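Local structure of fructose-1,6-bisphosphatase (Pyrococcus furiosus, 1XI6) at residues A[24-27]-A[28-32]. The protein catalyses the magnesium-dependent hydrolysis of fructose 1,6-bisphosphate to fructose 6-phosphate and phosphate, with weak activity on inositol 1-phosphate. Residues are numbered along the deposited sequence; the frame is centred on the assembly and turned at random.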
loop_
_atom_site.group_PDB
_atom_site.type_symbol
_atom_site.label_atom_id
_atom_site.label_comp_id
_atom_site.label_asym_id
_atom_site.label_seq_id
_atom_site.Cartn_x
_atom_site.Cartn_y
_atom_site.Cartn_z
ATOM N N ASP A 24 -10.532 -7.825 -13.108
ATOM C CA ASP A 24 -11.849 -7.532 -12.541
ATOM C C ASP A 24 -12.031 -6.063 -12.172
ATOM O O ASP A 24 -13.080 -5.479 -12.428
ATOM C CB ASP A 24 -12.051 -8.348 -11.269
ATOM C CG ASP A 24 -12.824 -9.629 -11.485
ATOM O OD1 ASP A 24 -13.216 -9.957 -12.633
ATOM O OD2 ASP A 24 -13.044 -10.320 -10.468
ATOM N N PHE A 25 -11.008 -5.482 -11.552
ATOM C CA PHE A 25 -11.040 -4.100 -11.125
ATOM C C PHE A 25 -11.102 -3.166 -12.322
ATOM O O PHE A 25 -11.728 -2.108 -12.251
ATOM C CB PHE A 25 -9.802 -3.793 -10.292
ATOM C CG PHE A 25 -9.801 -2.423 -9.674
ATOM C CD1 PHE A 25 -10.117 -2.260 -8.332
ATOM C CD2 PHE A 25 -9.472 -1.294 -10.427
ATOM C CE1 PHE A 25 -10.105 -0.995 -7.748
ATOM C CE2 PHE A 25 -9.466 -0.026 -9.857
ATOM C CZ PHE A 25 -9.777 0.125 -8.520
ATOM N N GLU A 26 -10.448 -3.556 -13.413
ATOM C CA GLU A 26 -10.376 -2.715 -14.600
ATOM C C GLU A 26 -11.740 -2.598 -15.263
ATOM O O GLU A 26 -12.109 -1.528 -15.752
ATOM C CB GLU A 26 -9.320 -3.231 -15.585
ATOM C CG GLU A 26 -7.867 -2.869 -15.229
ATOM C CD GLU A 26 -7.435 -1.455 -15.664
ATOM O OE1 GLU A 26 -6.227 -1.146 -15.530
ATOM O OE2 GLU A 26 -8.277 -0.655 -16.141
ATOM N N THR A 27 -12.491 -3.695 -15.256
ATOM C CA THR A 27 -13.790 -3.751 -15.927
ATOM C C THR A 27 -14.942 -3.281 -15.044
ATOM O O THR A 27 -15.894 -2.688 -15.540
ATOM C CB THR A 27 -14.109 -5.169 -16.454
ATOM O OG1 THR A 27 -13.941 -6.122 -15.399
ATOM C CG2 THR A 27 -13.199 -5.527 -17.620
ATOM N N THR A 28 -14.830 -3.541 -13.744
ATOM C CA THR A 28 -15.927 -3.378 -12.790
ATOM C C THR A 28 -15.828 -2.106 -11.932
ATOM O O THR A 28 -16.845 -1.463 -11.678
ATOM C CB THR A 28 -16.052 -4.645 -11.903
ATOM O OG1 THR A 28 -16.288 -5.775 -12.747
ATOM C CG2 THR A 28 -17.185 -4.551 -10.906
ATOM N N ILE A 29 -14.629 -1.735 -11.490
ATOM C CA ILE A 29 -14.502 -0.542 -10.641
ATOM C C ILE A 29 -14.042 0.724 -11.392
ATOM O O ILE A 29 -14.442 1.827 -11.043
ATOM C CB ILE A 29 -13.699 -0.829 -9.322
ATOM C CG1 ILE A 29 -14.556 -1.627 -8.343
ATOM C CG2 ILE A 29 -13.303 0.453 -8.601
ATOM C CD1 ILE A 29 -14.473 -3.094 -8.490
ATOM N N MET A 30 -13.229 0.558 -12.429
ATOM C CA MET A 30 -12.732 1.696 -13.216
ATOM C C MET A 30 -13.805 2.593 -13.856
ATOM O O MET A 30 -13.606 3.810 -13.915
ATOM C CB MET A 30 -11.719 1.241 -14.274
ATOM C CG MET A 30 -10.294 1.121 -13.776
ATOM S SD MET A 30 -9.717 2.604 -12.942
ATOM C CE MET A 30 -9.661 3.804 -14.269
ATOM N N PRO A 31 -14.937 2.004 -14.339
ATOM C CA PRO A 31 -16.096 2.817 -14.737
ATOM C C PRO A 31 -16.506 3.896 -13.739
ATOM O O PRO A 31 -17.061 4.906 -14.145
ATOM C CB PRO A 31 -17.219 1.788 -14.837
ATOM C CG PRO A 31 -16.558 0.549 -15.202
ATOM C CD PRO A 31 -15.196 0.568 -14.588
ATOM N N PHE A 32 -16.231 3.686 -12.456
ATOM C CA PHE A 32 -16.659 4.618 -11.411
ATOM C C PHE A 32 -15.679 5.737 -11.094
ATOM O O PHE A 32 -15.942 6.534 -10.210
ATOM C CB PHE A 32 -17.016 3.859 -10.127
ATOM C CG PHE A 32 -18.188 2.941 -10.285
ATOM C CD1 PHE A 32 -19.487 3.437 -10.207
ATOM C CD2 PHE A 32 -17.999 1.584 -10.529
ATOM C CE1 PHE A 32 -20.579 2.596 -10.369
ATOM C CE2 PHE A 32 -19.089 0.733 -10.692
ATOM C CZ PHE A 32 -20.383 1.241 -10.611
#
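Phe25 meets Ile29 and Met30 where helix 11-28 of this inositol monophosphatase-family fold gives way to a short 3-10 turn, a helix C-terminus where side-chain packing and backbone bonds act on the same few residues. Over one face of the Phe25 ring lies the Ile29 CG2 methyl, a CH-pi contact 3.9 Å from the centroid and displaced toward the rim, with CZ nearest. At the ring edge sits Met30 SD, 4.1 Å from Phe25 CE2, in a Met-aromatic contact. With CG anti to the backbone N (chi1 -174°), the ring comes back toward Ile29 and Met30, although its CB points away from them. Replacing Phe25 with an alanine is likely to leave Ile29 CG2 and Met30 SD without the ring they share and take away a neighbour of Leu94, a residue assigned by similarity to a magnesium site.

Further out, Pro127 touches both Phe25 and Met30, while Ile29 packs on Leu61 of helix 53-66. Glu26 runs beside Met30, its OE1 hydrogen-bonded to Tyr125 OH. Behind these side chains the backbone is bonded across the same turn: Asp24 O accepts from Thr28 N at 2.9 Å, and Phe25 O takes two donors, Ile29 N from above the carbonyl plane and Met30 N, 3.1 Å away, almost in line with the C=O bond.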